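Local coordinates for protein beta-1,4-mannanase (Aplysia kurodai, PDB 3VUP) that probably hydrolyses the internal beta-1,4-mannosidic bonds of mannans as an endo-acting mannanase of the sea hare's digestive fluid, at residues W62-G67 with C109-A114; M160-G165 with A188-N193. All coordinates share one frame; numbering follows the deposited sequence.

Interaction 1: W62-G67 with C109-A114; sequences WIHIQG and CLWNAA
Strands 58-65 and 105-112 are parallel neighbours in the (beta/alpha)8, or TIM, barrel, and near their C-terminal ends Asn-112, Trp-62 and Cys-109 have the most surface buried by the opposing segment. Trp-62 and Cys-109 form a parallel bridge with their side chains on the same sheet face. With SG anti to its backbone N (chi1 177°), Cys-109 lays its sulfur over the indole, 4.4 Å from the centroid of the five-membered ring of Trp-62; a small, polarisable thiol suits this place over a flat ring. The far, benzo end of the same indole reaches Asn-112, whose ND2 lies 3.4 Å from Trp-62 CZ3, with the amide plane turned 53° from the ring. Asn-112 OD1 accepts Ala-114 N at 3.0 Å, an Asx turn that ends the strand, and also receives ND2 of Asn-161 on the next strand.

Between Trp-62 and Ile-65 the register slips by one residue, a beta bulge. Cys-109 O takes Ile-63 N at 2.9 Å, but Leu-110 O takes Ile-65 N at 2.9 Å and, weakly, His-64 N as well. The corner at Ile-63 and His-64 brings His-64 CB over the Trp-111 six-membered ring, 4.0 Å from its centroid, a CH-pi contact. Past the bulge, Ile-65 O accepts Asn-112 N, and the long, extended Gln-66 carries the pairing on where backbone bridging has stopped. Its NE2, which also binds Val-115 O, donates to Asn-112 O at 2.9 Å, coming from above that carbonyl's plane.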
ATOM      1  N   TRP A  62       4.640   6.689  -2.747  1.00  4.58           N
ATOM      2  CA  TRP A  62       5.665   5.665  -2.661  1.00  4.59           C
ATOM      3  C   TRP A  62       6.989   6.249  -2.195  1.00  4.74           C
ATOM      4  O   TRP A  62       7.384   7.338  -2.619  1.00  5.38           O
ATOM      5  CB  TRP A  62       5.844   4.979  -4.005  1.00  5.38           C
ATOM      6  CG  TRP A  62       4.641   4.240  -4.541  1.00  5.33           C
ATOM      7  CD1 TRP A  62       3.339   4.300  -4.125  1.00  5.57           C
ATOM      8  CD2 TRP A  62       4.666   3.346  -5.642  1.00  5.45           C
ATOM      9  NE1 TRP A  62       2.555   3.465  -4.897  1.00  5.73           N
ATOM     10  CE2 TRP A  62       3.355   2.873  -5.842  1.00  5.80           C
ATOM     11  CE3 TRP A  62       5.685   2.877  -6.472  1.00  5.81           C
ATOM     12  CZ2 TRP A  62       3.037   1.965  -6.862  1.00  6.39           C
ATOM     13  CZ3 TRP A  62       5.379   1.988  -7.468  1.00  6.47           C
ATOM     14  CH2 TRP A  62       4.062   1.544  -7.665  1.00  6.12           C
ATOM     15  N   ILE A  63       7.672   5.499  -1.331  1.00  4.62           N
ATOM     16  CA  ILE A  63       8.847   5.989  -0.623  1.00  4.85           C
ATOM     17  C   ILE A  63      10.145   5.376  -1.159  1.00  5.00           C
ATOM     18  O   ILE A  63      10.779   5.970  -2.026  1.00  5.57           O
ATOM     19  CB  ILE A  63       8.714   5.784   0.915  1.00  5.22           C
ATOM     20  CG1 ILE A  63       7.334   6.264   1.418  1.00  5.69           C
ATOM     21  CG2 ILE A  63       9.852   6.477   1.639  1.00  5.89           C
ATOM     22  CD1 ILE A  63       7.018   7.716   1.140  1.00  6.30           C
ATOM     23  N   HIS A  64      10.550   4.202  -0.667  1.00  5.06           N
ATOM     24  CA  HIS A  64      11.839   3.632  -1.084  1.00  5.27           C
ATOM     25  C   HIS A  64      11.797   3.083  -2.510  1.00  5.11           C
ATOM     26  O   HIS A  64      12.772   3.196  -3.264  1.00  5.56           O
ATOM     27  CB  HIS A  64      12.298   2.481  -0.180  1.00  5.88           C
ATOM     28  CG  HIS A  64      12.280   2.763   1.296  1.00  5.82           C
ATOM     29  ND1 HIS A  64      12.802   3.904   1.869  1.00  5.68           N
ATOM     30  CD2 HIS A  64      11.873   1.981   2.323  1.00  6.16           C
ATOM     31  CE1 HIS A  64      12.680   3.826   3.184  1.00  6.45           C
ATOM     32  NE2 HIS A  64      12.127   2.666   3.486  1.00  6.69           N
ATOM     33  N   ILE A  65      10.682   2.428  -2.839  1.00  5.02           N
ATOM     34  CA  ILE A  65      10.443   1.792  -4.133  1.00  5.42           C
ATOM     35  C   ILE A  65      11.356   0.571  -4.280  1.00  5.81           C
ATOM     36  O   ILE A  65      11.019  -0.496  -3.763  1.00  5.87           O
ATOM     37  CB  ILE A  65      10.446   2.802  -5.302  1.00  5.41           C
ATOM     38  CG1 ILE A  65       9.501   3.959  -4.938  1.00  6.04           C
ATOM     39  CG2 ILE A  65       9.995   2.137  -6.577  1.00  6.06           C
ATOM     40  CD1 ILE A  65       9.124   4.861  -6.082  1.00  6.51           C
ATOM     41  N   GLN A  66      12.509   0.707  -4.931  1.00  5.23           N
ATOM     42  CA  GLN A  66      13.465  -0.398  -4.946  1.00  5.92           C
ATOM     43  C   GLN A  66      14.836   0.012  -4.408  1.00  6.34           C
ATOM     44  O   GLN A  66      15.852  -0.598  -4.723  1.00  7.95           O
ATOM     45  CB  GLN A  66      13.543  -1.050  -6.331  1.00  6.17           C
ATOM     46  CG  GLN A  66      12.186  -1.617  -6.723  1.00  6.45           C
ATOM     47  CD  GLN A  66      12.191  -2.475  -7.969  1.00  5.83           C
ATOM     48  OE1 GLN A  66      12.838  -2.149  -8.972  1.00  7.63           O
ATOM     49  NE2 GLN A  66      11.431  -3.574  -7.929  1.00  6.56           N
ATOM     50  N   GLY A  67      14.850   1.026  -3.551  1.00  6.64           N
ATOM     51  CA  GLY A  67      16.070   1.432  -2.881  1.00  7.01           C
ATOM     52  C   GLY A  67      16.966   2.343  -3.693  1.00  7.32           C
ATOM     53  O   GLY A  67      18.166   2.412  -3.439  1.00  7.90           O
ATOM     54  N   CYS A 109       3.923   3.972   0.933  1.00  4.87           N
ATOM     55  CA  CYS A 109       4.185   2.628   0.441  1.00  4.77           C
ATOM     56  C   CYS A 109       5.695   2.443   0.348  1.00  4.59           C
ATOM     57  O   CYS A 109       6.362   3.133  -0.423  1.00  4.90           O
ATOM     58  CB  CYS A 109       3.517   2.419  -0.919  1.00  5.24           C
ATOM     59  SG  CYS A 109       3.863   0.812  -1.655  1.00  5.66           S
ATOM     60  N   LEU A 110       6.229   1.518   1.138  1.00  4.98           N
ATOM     61  CA  LEU A 110       7.676   1.419   1.305  1.00  4.64           C
ATOM     62  C   LEU A 110       8.389   0.888   0.066  1.00  4.52           C
ATOM     63  O   LEU A 110       9.321   1.531  -0.417  1.00  5.04           O
ATOM     64  CB  LEU A 110       8.016   0.567   2.525  1.00  5.52           C
ATOM     65  CG  LEU A 110       7.513   1.111   3.858  1.00  6.42           C
ATOM     66  CD1 LEU A 110       7.881   0.131   4.960  1.00  7.23           C
ATOM     67  CD2 LEU A 110       8.072   2.503   4.128  1.00  7.69           C
ATOM     68  N   TRP A 111       7.945  -0.265  -0.441  1.00  4.82           N
ATOM     69  CA  TRP A 111       8.666  -1.002  -1.474  1.00  4.70           C
ATOM     70  C   TRP A 111       7.778  -1.276  -2.684  1.00  4.74           C
ATOM     71  O   TRP A 111       6.550  -1.134  -2.623  1.00  5.11           O
ATOM     72  CB  TRP A 111       9.160  -2.334  -0.918  1.00  5.01           C
ATOM     73  CG  TRP A 111      10.035  -2.215   0.292  1.00  4.88           C
ATOM     74  CD1 TRP A 111       9.693  -2.520   1.579  1.00  5.48           C
ATOM     75  CD2 TRP A 111      11.401  -1.777   0.334  1.00  5.23           C
ATOM     76  NE1 TRP A 111      10.751  -2.291   2.416  1.00  5.99           N
ATOM     77  CE2 TRP A 111      11.812  -1.837   1.678  1.00  5.57           C
ATOM     78  CE3 TRP A 111      12.309  -1.318  -0.629  1.00  5.94           C
ATOM     79  CZ2 TRP A 111      13.100  -1.482   2.083  1.00  6.04           C
ATOM     80  CZ3 TRP A 111      13.588  -0.966  -0.225  1.00  6.28           C
ATOM     81  CH2 TRP A 111      13.967  -1.046   1.119  1.00  6.88           C
ATOM     82  N   ASN A 112       8.402  -1.698  -3.782  1.00  5.62           N
ATOM     83  CA  ASN A 112       7.690  -1.975  -5.020  1.00  5.27           C
ATOM     84  C   ASN A 112       8.264  -3.221  -5.686  1.00  5.35           C
ATOM     85  O   ASN A 112       9.487  -3.364  -5.795  1.00  5.92           O
ATOM     86  CB  ASN A 112       7.846  -0.787  -5.974  1.00  5.51           C
ATOM     87  CG  ASN A 112       7.113  -0.973  -7.287  1.00  5.06           C
ATOM     88  OD1 ASN A 112       6.068  -1.626  -7.340  1.00  5.23           O
ATOM     89  ND2 ASN A 112       7.647  -0.380  -8.359  1.00  5.97           N
ATOM     90  N   ALA A 113       7.378  -4.105  -6.144  1.00  5.28           N
ATOM     91  CA  ALA A 113       7.775  -5.270  -6.929  1.00  5.93           C
ATOM     92  C   ALA A 113       7.069  -5.344  -8.290  1.00  5.94           C
ATOM     93  O   ALA A 113       7.108  -6.383  -8.953  1.00  6.47           O
ATOM     94  CB  ALA A 113       7.544  -6.558  -6.141  1.00  7.68           C
ATOM     95  N   ALA A 114       6.443  -4.247  -8.725  1.00  5.72           N
ATOM     96  CA  ALA A 114       5.736  -4.238 -10.017  1.00  6.02           C
ATOM     97  C   ALA A 114       6.649  -4.050 -11.227  1.00  5.64           C
ATOM     98  O   ALA A 114       6.202  -4.186 -12.368  1.00  6.16           O
ATOM     99  CB  ALA A 114       4.648  -3.181 -10.024  1.00  6.25           C
TER

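Interaction 2: M160-G165 with A188-N193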
ATOM      1  N   MET A 160       4.406  -2.909   0.731  1.00  4.56           N
ATOM      2  CA  MET A 160       4.881  -3.235  -0.599  1.00  4.77           C
ATOM      3  C   MET A 160       3.802  -3.156  -1.642  1.00  4.87           C
ATOM      4  O   MET A 160       2.706  -3.724  -1.501  1.00  5.19           O
ATOM      5  CB  MET A 160       5.489  -4.636  -0.628  1.00  5.46           C
ATOM      6  CG  MET A 160       6.085  -5.028  -1.985  1.00  6.43           C
ATOM      7  SD  MET A 160       6.997  -6.579  -1.954  1.00  7.55           S
ATOM      8  CE  MET A 160       8.660  -5.979  -2.189  1.00  8.88           C
ATOM      9  N   ASN A 161       4.138  -2.472  -2.723  1.00  4.75           N
ATOM     10  CA  ASN A 161       3.307  -2.487  -3.902  1.00  4.06           C
ATOM     11  C   ASN A 161       3.505  -3.743  -4.738  1.00  4.32           C
ATOM     12  O   ASN A 161       4.601  -3.994  -5.245  1.00  4.60           O
ATOM     13  CB  ASN A 161       3.613  -1.288  -4.780  1.00  4.77           C
ATOM     14  CG  ASN A 161       2.668  -1.212  -5.936  1.00  4.66           C
ATOM     15  OD1 ASN A 161       1.479  -0.975  -5.740  1.00  4.67           O
ATOM     16  ND2 ASN A 161       3.158  -1.477  -7.141  1.00  4.98           N
ATOM     17  N   GLU A 162       2.432  -4.516  -4.870  1.00  4.41           N
ATOM     18  CA  GLU A 162       2.342  -5.635  -5.813  1.00  4.28           C
ATOM     19  C   GLU A 162       3.509  -6.631  -5.748  1.00  4.68           C
ATOM     20  O   GLU A 162       4.242  -6.801  -6.726  1.00  5.18           O
ATOM     21  CB  GLU A 162       2.148  -5.099  -7.235  1.00  4.70           C
ATOM     22  CG  GLU A 162       0.907  -4.204  -7.302  1.00  5.04           C
ATOM     23  CD  GLU A 162       0.477  -3.797  -8.701  1.00  5.17           C
ATOM     24  OE1 GLU A 162       1.252  -3.982  -9.669  1.00  6.99           O
ATOM     25  OE2 GLU A 162      -0.661  -3.269  -8.825  1.00  5.60           O
ATOM     26  N   PRO A 163       3.661  -7.327  -4.606  1.00  5.32           N
ATOM     27  CA  PRO A 163       4.684  -8.382  -4.511  1.00  5.06           C
ATOM     28  C   PRO A 163       4.583  -9.364  -5.683  1.00  5.24           C
ATOM     29  O   PRO A 163       5.590  -9.928  -6.117  1.00  5.98           O
ATOM     30  CB  PRO A 163       4.330  -9.096  -3.202  1.00  6.10           C
ATOM     31  CG  PRO A 163       3.532  -8.102  -2.414  1.00  7.20           C
ATOM     32  CD  PRO A 163       2.803  -7.267  -3.409  1.00  5.71           C
ATOM     33  N   GLU A 164       3.370  -9.553  -6.189  1.00  5.09           N
ATOM     34  CA  GLU A 164       3.108 -10.546  -7.221  1.00  5.44           C
ATOM     35  C   GLU A 164       3.818 -10.276  -8.540  1.00  5.74           C
ATOM     36  O   GLU A 164       3.932 -11.176  -9.366  1.00  6.54           O
ATOM     37  CB  GLU A 164       1.606 -10.707  -7.434  1.00  5.29           C
ATOM     38  CG  GLU A 164       0.862 -11.066  -6.158  1.00  4.97           C
ATOM     39  CD  GLU A 164       0.445  -9.864  -5.308  1.00  4.19           C
ATOM     40  OE1 GLU A 164       0.604  -8.700  -5.748  1.00  4.90           O
ATOM     41  OE2 GLU A 164      -0.067 -10.114  -4.189  1.00  4.69           O
ATOM     42  N   GLY A 165       4.311  -9.061  -8.745  1.00  5.73           N
ATOM     43  CA  GLY A 165       5.081  -8.779  -9.942  1.00  5.79           C
ATOM     44  C   GLY A 165       6.291  -9.678 -10.112  1.00  6.55           C
ATOM     45  O   GLY A 165       6.699  -9.969 -11.235  1.00  6.30           O
ATOM     46  N   ALA A 188       0.626 -13.155 -12.613  1.00  5.89           N
ATOM     47  CA  ALA A 188       1.631 -12.969 -11.574  1.00  6.16           C
ATOM     48  C   ALA A 188       3.003 -13.365 -12.107  1.00  5.79           C
ATOM     49  O   ALA A 188       3.118 -14.320 -12.888  1.00  7.09           O
ATOM     50  CB  ALA A 188       1.280 -13.789 -10.343  1.00  6.66           C
ATOM     51  N   GLY A 189       4.025 -12.623 -11.690  1.00  5.70           N
ATOM     52  CA  GLY A 189       5.383 -12.869 -12.132  1.00  5.96           C
ATOM     53  C   GLY A 189       5.798 -12.124 -13.389  1.00  5.96           C
ATOM     54  O   GLY A 189       6.856 -12.402 -13.956  1.00  6.59           O
ATOM     55  N   TRP A 190       4.998 -11.146 -13.803  1.00  6.26           N
ATOM     56  CA  TRP A 190       5.237 -10.462 -15.072  1.00  6.87           C
ATOM     57  C   TRP A 190       6.591  -9.791 -15.162  1.00  7.01           C
ATOM     58  O   TRP A 190       7.162  -9.704 -16.247  1.00  7.94           O
ATOM     59  CB  TRP A 190       4.151  -9.429 -15.362  1.00  6.87           C
ATOM     60  CG  TRP A 190       4.104  -8.279 -14.381  1.00  6.81           C
ATOM     61  CD1 TRP A 190       4.794  -7.102 -14.466  1.00  7.57           C
ATOM     62  CD2 TRP A 190       3.317  -8.196 -13.180  1.00  6.41           C
ATOM     63  NE1 TRP A 190       4.491  -6.295 -13.393  1.00  7.47           N
ATOM     64  CE2 TRP A 190       3.588  -6.940 -12.589  1.00  6.71           C
ATOM     65  CE3 TRP A 190       2.411  -9.056 -12.550  1.00  6.83           C
ATOM     66  CZ2 TRP A 190       2.986  -6.524 -11.402  1.00  7.02           C
ATOM     67  CZ3 TRP A 190       1.821  -8.641 -11.365  1.00  6.90           C
ATOM     68  CH2 TRP A 190       2.115  -7.389 -10.804  1.00  6.79           C
ATOM     69  N   ALA A 191       7.093  -9.303 -14.032  1.00  6.79           N
ATOM     70  CA  ALA A 191       8.373  -8.604 -14.021  1.00  7.23           C
ATOM     71  C   ALA A 191       9.543  -9.585 -13.924  1.00  7.74           C
ATOM     72  O   ALA A 191      10.704  -9.190 -14.045  1.00  8.77           O
ATOM     73  CB  ALA A 191       8.408  -7.579 -12.885  1.00  7.80           C
ATOM     74  N   GLY A 192       9.223 -10.861 -13.722  1.00  7.28           N
ATOM     75  CA  GLY A 192      10.218 -11.910 -13.603  1.00  8.02           C
ATOM     76  C   GLY A 192       9.864 -12.854 -12.469  1.00  7.43           C
ATOM     77  O   GLY A 192       9.662 -12.424 -11.334  1.00  8.66           O
ATOM     78  N   ASN A 193       9.773 -14.144 -12.778  1.00  7.28           N
ATOM     79  CA  ASN A 193       9.479 -15.160 -11.775  1.00  7.59           C
ATOM     80  C   ASN A 193      10.698 -15.283 -10.881  1.00  7.67           C
ATOM     81  O   ASN A 193      11.642 -15.976 -11.237  1.00  9.10           O
ATOM     82  CB  ASN A 193       9.217 -16.514 -12.443  1.00  7.28           C
ATOM     83  CG  ASN A 193       7.954 -16.530 -13.288  1.00  7.24           C
ATOM     84  OD1 ASN A 193       7.161 -15.587 -13.272  1.00  8.02           O
ATOM     85  ND2 ASN A 193       7.753 -17.620 -14.023  1.00  7.67           N
TER
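Gly-165 is the tight spot: its CA sits 3.3 Å from the centroid of the six-membered ring of Trp-190, almost on the ring normal, a very close CH-pi contact. Glycine suits the place because a CB here would press within 3.0 Å of Trp-190 CZ2. Trp-190 reaches over it with CG between its backbone N and carbonyl carbon (chi1 65°), the crowded position, which folds the ring back across the other segment. Two backbone bonds join the segments beside it. Gly-189 N donates to Glu-164 O at 2.7 Å, nearly along the C=O axis, and Ala-191 N donates to Gly-165 O at 2.9 Å in the carbonyl plane, with the small Ala-191 CB packed beside that oxygen.

The segment 160-165 leaves barrel strand 157-161 at the C-terminal mouth of the TIM barrel, where such loops build the active site, and continues as a 3-10 turn in which Gly-165 N bonds Glu-162 O. Here Glu-162 meets the indole at a right angle, its OE1 3.5 Å from Trp-190 CZ2, while its OE2 is taken by His-262 ND1 and by a bound Tris molecule. Glu-164 sends its carboxylate away from 188-193, to Ser-229, Tyr-240 and Trp-225 N.

The other side is looser: Trp-190, one ring face on Gly-165 and NE1 bonded to Ala-114 O, is itself solvent-exposed, and Ala-191 and Gly-192 partly so. In the type I turn 189-192, Trp-190 and Ala-191 make the bend; the end glycines take positive phi, where a side chain would crowd the preceding carbonyl.

Interactions 1 and 2 lie 12 Å apart, centre to centre, on adjacent barrel strands, 105-112 and 157-161. Trp-111 O and Asn-161 N, 2.8 Å apart, probably join them by a backbone hydrogen bond, and Ala-114 O, 2.9 Å from Trp-190 NE1, probably ties the outer loop to the loop that follows strand 105-112. Trp-62 CH2 comes within 3.2 Å of Asn-161 ND2, which also donates to Asn-112. Trp-62, Asn-161 and Glu-162 all border a bound Tris molecule, which probably marks the active-site pocket. Asn-161 and Glu-162, at the end of strand 157-161 and just after it, are consistent with the acid/base position of clan GH-A, with Glu-293 nearby as the probable nucleophile.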